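Local atomic coordinates of acyl-CoA dehydrogenase (PDB entry 2Z1Q), a protein that binds FAD and probably catalyses the alpha,beta-dehydrogenation of saturated acyl-CoA thioesters to 2,3-dehydroacyl-CoA, passing the electrons to an acceptor. Residues 213-218 with 232-237; 454-459 with 546-551; 524-529 with 540-545. All blocks are in the same frame, centred on the assembly; numbering follows the deposited sequence.

Overall arrangement
Contact 1 lies at the surface of the middle domain, where the short strand 214-216 pairs with strand 230-235; contacts 2 and 3 are buried among helices of the C-terminal part, their centres about 53 Å from that of contact 1. Backbone hydrogen bonds make contact 1, whereas the other two are held across their segments by apolar side chains. Contacts 2 and 3 are neighbours, centres about 9 Å apart, and share helix 535-547: contact 3 sets it against helix 505-528, contact 2 sets the turn that follows it, at L548 and T549, against helix 445-468. They touch directly, M459 reaching A544 and L456 reaching A525, so the three helices form one packed group.

Contact 1 of 3, residues 213-218 with 232-237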
# COMPACT_ATOMS: atom_id res chain seq x y z
N GLY B 213 -41.54 -0.91 -6.86
CA GLY B 213 -40.68 -1.76 -7.67
C GLY B 213 -39.20 -1.52 -7.45
O GLY B 213 -38.36 -2.30 -7.89
N LEU B 214 -38.88 -0.42 -6.79
CA LEU B 214 -37.49 -0.07 -6.50
C LEU B 214 -37.17 -0.49 -5.08
O LEU B 214 -37.82 -0.04 -4.14
CB LEU B 214 -37.27 1.43 -6.64
CG LEU B 214 -35.82 1.86 -6.45
CD1 LEU B 214 -35.06 1.71 -7.75
CD2 LEU B 214 -35.80 3.30 -5.99
N SER B 215 -36.16 -1.34 -4.92
CA SER B 215 -35.77 -1.82 -3.59
C SER B 215 -34.25 -1.74 -3.42
O SER B 215 -33.53 -1.49 -4.38
CB SER B 215 -36.23 -3.26 -3.39
OG SER B 215 -35.69 -4.10 -4.40
N PHE B 216 -33.76 -1.96 -2.21
CA PHE B 216 -32.33 -1.87 -1.97
C PHE B 216 -31.77 -3.05 -1.18
O PHE B 216 -32.41 -3.53 -0.25
CB PHE B 216 -32.02 -0.58 -1.21
CG PHE B 216 -32.87 0.59 -1.64
CD1 PHE B 216 -34.12 0.80 -1.06
CD2 PHE B 216 -32.43 1.46 -2.62
CE1 PHE B 216 -34.92 1.87 -1.47
CE2 PHE B 216 -33.21 2.53 -3.03
CZ PHE B 216 -34.46 2.74 -2.45
N GLY B 217 -30.58 -3.52 -1.54
CA GLY B 217 -29.99 -4.62 -0.80
C GLY B 217 -29.40 -4.06 0.49
O GLY B 217 -29.36 -2.84 0.66
N PRO B 218 -28.95 -4.92 1.42
CA PRO B 218 -28.37 -4.47 2.69
C PRO B 218 -27.10 -3.67 2.47
O PRO B 218 -26.52 -3.69 1.38
CB PRO B 218 -28.11 -5.78 3.43
CG PRO B 218 -27.80 -6.72 2.33
CD PRO B 218 -28.83 -6.38 1.27
N GLN B 232 -27.02 -2.03 -2.99
CA GLN B 232 -27.33 -2.46 -4.34
C GLN B 232 -28.75 -1.96 -4.59
O GLN B 232 -29.61 -2.05 -3.70
CB GLN B 232 -27.27 -3.97 -4.41
CG GLN B 232 -27.35 -4.53 -5.78
CD GLN B 232 -27.31 -6.04 -5.75
OE1 GLN B 232 -28.22 -6.68 -5.26
NE2 GLN B 232 -26.23 -6.61 -6.29
N VAL B 233 -29.00 -1.38 -5.76
CA VAL B 233 -30.34 -0.90 -6.08
C VAL B 233 -30.97 -1.83 -7.10
O VAL B 233 -30.41 -2.04 -8.18
CB VAL B 233 -30.31 0.55 -6.63
CG1 VAL B 233 -31.71 0.99 -7.04
CG2 VAL B 233 -29.76 1.50 -5.58
N ILE B 234 -32.12 -2.40 -6.76
CA ILE B 234 -32.81 -3.32 -7.65
C ILE B 234 -34.04 -2.67 -8.30
O ILE B 234 -34.75 -1.92 -7.65
CB ILE B 234 -33.27 -4.58 -6.87
CG1 ILE B 234 -32.05 -5.35 -6.36
CG2 ILE B 234 -34.16 -5.45 -7.76
CD1 ILE B 234 -32.39 -6.49 -5.41
N LEU B 235 -34.27 -2.94 -9.57
CA LEU B 235 -35.44 -2.39 -10.25
C LEU B 235 -36.31 -3.49 -10.84
O LEU B 235 -35.92 -4.14 -11.80
CB LEU B 235 -35.04 -1.44 -11.38
CG LEU B 235 -34.30 -0.16 -11.02
CD1 LEU B 235 -32.80 -0.42 -10.91
CD2 LEU B 235 -34.58 0.85 -12.11
N GLU B 236 -37.48 -3.68 -10.24
CA GLU B 236 -38.42 -4.69 -10.70
C GLU B 236 -39.66 -3.97 -11.21
O GLU B 236 -40.48 -3.51 -10.42
CB GLU B 236 -38.80 -5.63 -9.55
CG GLU B 236 -37.62 -6.39 -8.95
CD GLU B 236 -37.99 -7.19 -7.71
OE1 GLU B 236 -37.07 -7.71 -7.04
OE2 GLU B 236 -39.20 -7.31 -7.40
N ASP B 237 -39.79 -3.87 -12.53
CA ASP B 237 -40.92 -3.19 -13.16
C ASP B 237 -41.15 -1.79 -12.56
O ASP B 237 -42.20 -1.52 -11.99
CB ASP B 237 -42.20 -4.02 -13.03
CG ASP B 237 -42.12 -5.34 -13.78
OD1 ASP B 237 -41.65 -5.34 -14.93
OD2 ASP B 237 -42.53 -6.37 -13.21
O HOH W 1 -26.69 -4.48 -1.32
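Four backbone hydrogen bonds tie 213-218 to 232-237 as an antiparallel pair in the beta domain of the acyl-CoA dehydrogenase fold. S215 and I234 form the hydrogen-bonded pair at the middle: S215 N gives to I234 O at 3.1 Å, and I234 N returns the bond to S215 O at 2.9 Å. The first donor lies in the plane of its carbonyl, whereas I234 N sits above the plane of the S215 carbonyl. Beyond them, G217 N reaches Q232 O at 2.8 Å and E236 N reaches G213 O at 2.9 Å, the latter nearly straight at 170°. A water extends the link past G217, donating to P218 O and accepting from Q232 N. G213 has a positive phi of 96°, and a CB there would run into E236 O, so the lack of a side chain lets the chains close up.

L214, F216, V233 and L235 share one face. With CG anti to the backbone N (chi1 -176°), L214 sends CD1 obliquely onto V233 CG1, a tight 3.5 Å, while the same methyl meets L235 CG. F216 lies beside V233 pointing the same way, and V233 CG2 comes to the ring edge near its plane; R209 makes a cation-pi contact with this ring. Strand 172-183 flanks 230-235 on its other side, its I182 touching V233, whose side chain is about 9 Å from the bound FAD. On the face of S215 and I234, the serine OG occupies the crowded position between backbone N and carbonyl carbon and rests 3.5 Å from I234 CB.

Contact 2 of 3, residues 454-459 with 546-551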
# COMPACT_ATOMS: atom_id res chain seq x y z
N LYS B 454 8.80 16.37 -20.98
CA LYS B 454 7.75 16.55 -21.98
C LYS B 454 8.23 15.97 -23.30
O LYS B 454 7.47 15.30 -24.00
CB LYS B 454 7.44 18.03 -22.18
CG LYS B 454 7.17 18.75 -20.88
CD LYS B 454 6.84 20.21 -21.13
CE LYS B 454 6.60 20.92 -19.82
NZ LYS B 454 6.25 22.35 -20.05
N LYS B 455 9.48 16.24 -23.64
CA LYS B 455 10.05 15.71 -24.87
C LYS B 455 10.12 14.18 -24.79
O LYS B 455 9.82 13.49 -25.76
CB LYS B 455 11.46 16.27 -25.11
CG LYS B 455 11.51 17.76 -25.39
CD LYS B 455 12.93 18.22 -25.71
CE LYS B 455 12.95 19.69 -26.13
NZ LYS B 455 12.54 20.60 -25.02
N LEU B 456 10.51 13.66 -23.63
CA LEU B 456 10.63 12.22 -23.45
C LEU B 456 9.31 11.53 -23.78
O LEU B 456 9.28 10.56 -24.54
CB LEU B 456 11.03 11.88 -22.00
CG LEU B 456 11.22 10.39 -21.66
CD1 LEU B 456 12.38 9.81 -22.47
CD2 LEU B 456 11.48 10.22 -20.17
N ALA B 457 8.23 12.06 -23.23
CA ALA B 457 6.89 11.54 -23.46
C ALA B 457 6.60 11.54 -24.95
O ALA B 457 6.19 10.53 -25.52
CB ALA B 457 5.85 12.39 -22.74
N LEU B 458 6.82 12.68 -25.59
CA LEU B 458 6.59 12.81 -27.03
C LEU B 458 7.40 11.79 -27.82
O LEU B 458 6.90 11.21 -28.79
CB LEU B 458 6.93 14.22 -27.50
CG LEU B 458 5.90 15.30 -27.14
CD1 LEU B 458 6.51 16.69 -27.23
CD2 LEU B 458 4.71 15.15 -28.07
N MET B 459 8.64 11.57 -27.42
CA MET B 459 9.49 10.64 -28.14
C MET B 459 8.92 9.23 -28.09
O MET B 459 8.81 8.56 -29.12
CB MET B 459 10.90 10.64 -27.56
CG MET B 459 11.93 9.99 -28.45
SD MET B 459 13.25 9.22 -27.49
CE MET B 459 14.15 10.65 -26.90
N ARG B 546 18.03 8.75 -22.26
CA ARG B 546 18.88 9.03 -21.11
C ARG B 546 19.26 10.50 -21.00
O ARG B 546 19.24 11.08 -19.91
CB ARG B 546 20.16 8.20 -21.15
CG ARG B 546 19.92 6.70 -21.12
CD ARG B 546 21.21 5.93 -20.84
NE ARG B 546 21.01 4.49 -20.90
CZ ARG B 546 20.90 3.79 -22.03
NH1 ARG B 546 20.71 2.48 -21.98
NH2 ARG B 546 21.00 4.41 -23.20
N ARG B 547 19.61 11.12 -22.12
CA ARG B 547 19.99 12.52 -22.09
C ARG B 547 18.81 13.39 -21.70
O ARG B 547 18.97 14.39 -21.01
CB ARG B 547 20.54 12.97 -23.45
CG ARG B 547 19.75 12.51 -24.66
CD ARG B 547 20.30 13.11 -25.96
NE ARG B 547 20.07 14.55 -26.01
CZ ARG B 547 18.88 15.11 -26.18
NH1 ARG B 547 17.81 14.34 -26.31
NH2 ARG B 547 18.75 16.43 -26.19
N LEU B 548 17.62 12.99 -22.14
CA LEU B 548 16.42 13.75 -21.82
C LEU B 548 16.06 13.63 -20.35
O LEU B 548 15.17 14.33 -19.86
CB LEU B 548 15.25 13.31 -22.70
CG LEU B 548 15.24 13.79 -24.16
CD1 LEU B 548 14.03 13.21 -24.86
CD2 LEU B 548 15.19 15.31 -24.22
N THR B 549 16.76 12.75 -19.63
CA THR B 549 16.52 12.55 -18.21
C THR B 549 17.82 12.72 -17.41
O THR B 549 17.87 12.44 -16.22
CB THR B 549 15.91 11.16 -17.94
OG1 THR B 549 16.75 10.13 -18.49
CG2 THR B 549 14.54 11.06 -18.58
N LYS B 550 18.86 13.19 -18.09
CA LYS B 550 20.15 13.39 -17.45
C LYS B 550 20.04 14.50 -16.41
O LYS B 550 19.45 15.55 -16.67
CB LYS B 550 21.20 13.77 -18.51
CG LYS B 550 22.49 12.92 -18.47
CD LYS B 550 22.21 11.42 -18.72
CE LYS B 550 23.50 10.58 -18.64
NZ LYS B 550 23.26 9.12 -18.89
N ARG B 551 20.61 14.27 -15.23
CA ARG B 551 20.57 15.27 -14.17
C ARG B 551 21.80 15.15 -13.29
O ARG B 551 22.53 14.16 -13.34
CB ARG B 551 19.32 15.11 -13.31
CG ARG B 551 19.30 13.83 -12.46
CD ARG B 551 17.97 13.67 -11.74
NE ARG B 551 17.96 12.56 -10.79
CZ ARG B 551 18.65 12.54 -9.65
NH1 ARG B 551 19.42 13.57 -9.32
NH2 ARG B 551 18.55 11.50 -8.83
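L548 drives its two methyls against the side of helix 445-468. CD1 meets the terminal methyl of M459, a very close approach of 3.3 Å from M459 CE to L548 CD1, and it also lies 3.8 Å from the backbone L456 N. The other branch, CD2, touches the aliphatic part of K455 at CB and CD, the two side chains crossing at about a right angle; the lysine tail then leads away from the contact. Alongside, L456 CD2 and T549 CG2 meet methyl to methyl at 3.5 Å.

The torsions explain these meetings. M459 starts with CG anti to the backbone N (chi1 -165°), then bends at chi2 and chi3, which turns CE onto the leucine. T549 holds CG2 anti to its carbonyl carbon, so the methyl faces L456 while OG1 takes the crowded position and is hydrogen-bonded to Q522 of helix 505-528.

Further out, a type I turn from R547 to K550 carries L548 and T549, with K550 N bonded to R547 O. L456 also packs on A521 and A525 of helix 505-528 and on I485 of helix 476-502, while M459 reaches back to V541 and A544 of helix 535-547. The arrangement is apolar packing between a helix flank and the turn ending a neighbouring helix, within the all-helical C-terminal part of an acyl-CoA dehydrogenase and away from the FAD site.

Contact 3 of 3, residues 524-529 with 540-545; sequences GALSVL and VVYSAA
Aliphatic packing comes first. Helices 505-528 and 535-547 run nearly antiparallel here, at 167°, with their local axes 10.1 Å apart, and the A545 methyl faces the other helix. L529 CD2 reaches A545 CB at 3.9 Å, L526 CD2 at 4.2 Å, and A525 CB completes the cluster. L529 also crosses V541 obliquely, its CG 3.8 Å from V541 CG1; the valine holds CG1 anti to the backbone N (chi1 179°).

The aromatic contacts belong to Y542. Its CG stands anti to the carbonyl carbon, and the ring meets L529 along its edge, where L529 CB lies near the ring plane at 3.6 Å from Y542 CE1. L526 CD2 approaches the same ring obliquely at Y542 CD1. The tyrosine further packs on P530 and V533 of the intervening loop and on P553 of the second subunit. An alanine at Y542 would remove the ring and would probably loosen L526, L529 and the packing toward the neighbouring subunit.

The side-chain hydrogen bond here is local to 524-529: G524 O accepts from both S527 N and S527 OG, the hydroxyl at 2.7 Å, which folds the serine side chain back onto the backbone three residues earlier.

Behind the pair, helix 445-468 backs both segments, V460 against L529 and L463 against V541. The whole is an antiparallel helical hairpin, joined by a short connection, in the all-helical C-terminal part of the enzyme.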
# COMPACT_ATOMS: atom_id res chain seq x y z
N GLY B 524 11.09 4.12 -16.56
CA GLY B 524 9.88 3.83 -17.31
C GLY B 524 10.05 3.84 -18.82
O GLY B 524 9.59 2.91 -19.52
N ALA B 525 10.68 4.89 -19.35
CA ALA B 525 10.88 4.99 -20.80
C ALA B 525 11.70 3.79 -21.27
O ALA B 525 11.38 3.13 -22.26
CB ALA B 525 11.60 6.31 -21.16
N LEU B 526 12.76 3.48 -20.53
CA LEU B 526 13.61 2.36 -20.90
C LEU B 526 12.98 0.99 -20.69
O LEU B 526 13.49 -0.01 -21.20
CB LEU B 526 14.94 2.43 -20.14
CG LEU B 526 15.79 3.66 -20.47
CD1 LEU B 526 16.96 3.75 -19.50
CD2 LEU B 526 16.27 3.57 -21.92
N SER B 527 11.89 0.94 -19.94
CA SER B 527 11.24 -0.34 -19.68
C SER B 527 10.21 -0.67 -20.76
O SER B 527 9.72 -1.80 -20.83
CB SER B 527 10.56 -0.34 -18.30
OG SER B 527 9.44 0.52 -18.27
N VAL B 528 9.89 0.32 -21.60
CA VAL B 528 8.92 0.10 -22.68
C VAL B 528 9.48 0.41 -24.06
O VAL B 528 8.79 0.22 -25.06
CB VAL B 528 7.62 0.92 -22.47
CG1 VAL B 528 6.94 0.49 -21.18
CG2 VAL B 528 7.92 2.41 -22.46
N LEU B 529 10.72 0.88 -24.12
CA LEU B 529 11.33 1.22 -25.40
C LEU B 529 11.74 -0.01 -26.23
O LEU B 529 11.52 -0.05 -27.44
CB LEU B 529 12.52 2.15 -25.16
CG LEU B 529 12.41 3.57 -25.73
CD1 LEU B 529 10.97 3.95 -26.06
CD2 LEU B 529 13.00 4.52 -24.73
N VAL B 540 20.27 4.03 -30.28
CA VAL B 540 20.25 5.48 -30.47
C VAL B 540 19.12 6.07 -29.63
O VAL B 540 19.31 7.06 -28.91
CB VAL B 540 19.99 5.87 -31.96
CG1 VAL B 540 20.22 7.37 -32.14
CG2 VAL B 540 20.89 5.08 -32.89
N VAL B 541 17.95 5.46 -29.72
CA VAL B 541 16.78 5.89 -28.95
C VAL B 541 17.08 5.82 -27.45
O VAL B 541 16.72 6.74 -26.71
CB VAL B 541 15.56 5.00 -29.26
CG1 VAL B 541 14.35 5.44 -28.42
CG2 VAL B 541 15.24 5.06 -30.75
N TYR B 542 17.73 4.75 -27.01
CA TYR B 542 18.05 4.61 -25.59
C TYR B 542 18.93 5.75 -25.10
O TYR B 542 18.74 6.27 -23.99
CB TYR B 542 18.73 3.26 -25.30
CG TYR B 542 17.93 2.03 -25.70
CD1 TYR B 542 16.53 2.06 -25.79
CD2 TYR B 542 18.58 0.82 -25.95
CE1 TYR B 542 15.80 0.90 -26.13
CE2 TYR B 542 17.86 -0.33 -26.29
CZ TYR B 542 16.48 -0.29 -26.37
OH TYR B 542 15.82 -1.44 -26.71
N SER B 543 19.91 6.16 -25.90
CA SER B 543 20.78 7.25 -25.50
C SER B 543 19.99 8.55 -25.46
O SER B 543 20.23 9.40 -24.61
CB SER B 543 21.95 7.39 -26.48
OG SER B 543 22.79 6.24 -26.43
N ALA B 544 19.02 8.70 -26.35
CA ALA B 544 18.23 9.93 -26.34
C ALA B 544 17.35 9.99 -25.10
O ALA B 544 17.18 11.06 -24.50
CB ALA B 544 17.38 10.02 -27.58
N ALA B 545 16.80 8.84 -24.70
CA ALA B 545 15.95 8.78 -23.52
C ALA B 545 16.76 9.14 -22.28
O ALA B 545 16.26 9.79 -21.36
CB ALA B 545 15.35 7.38 -23.39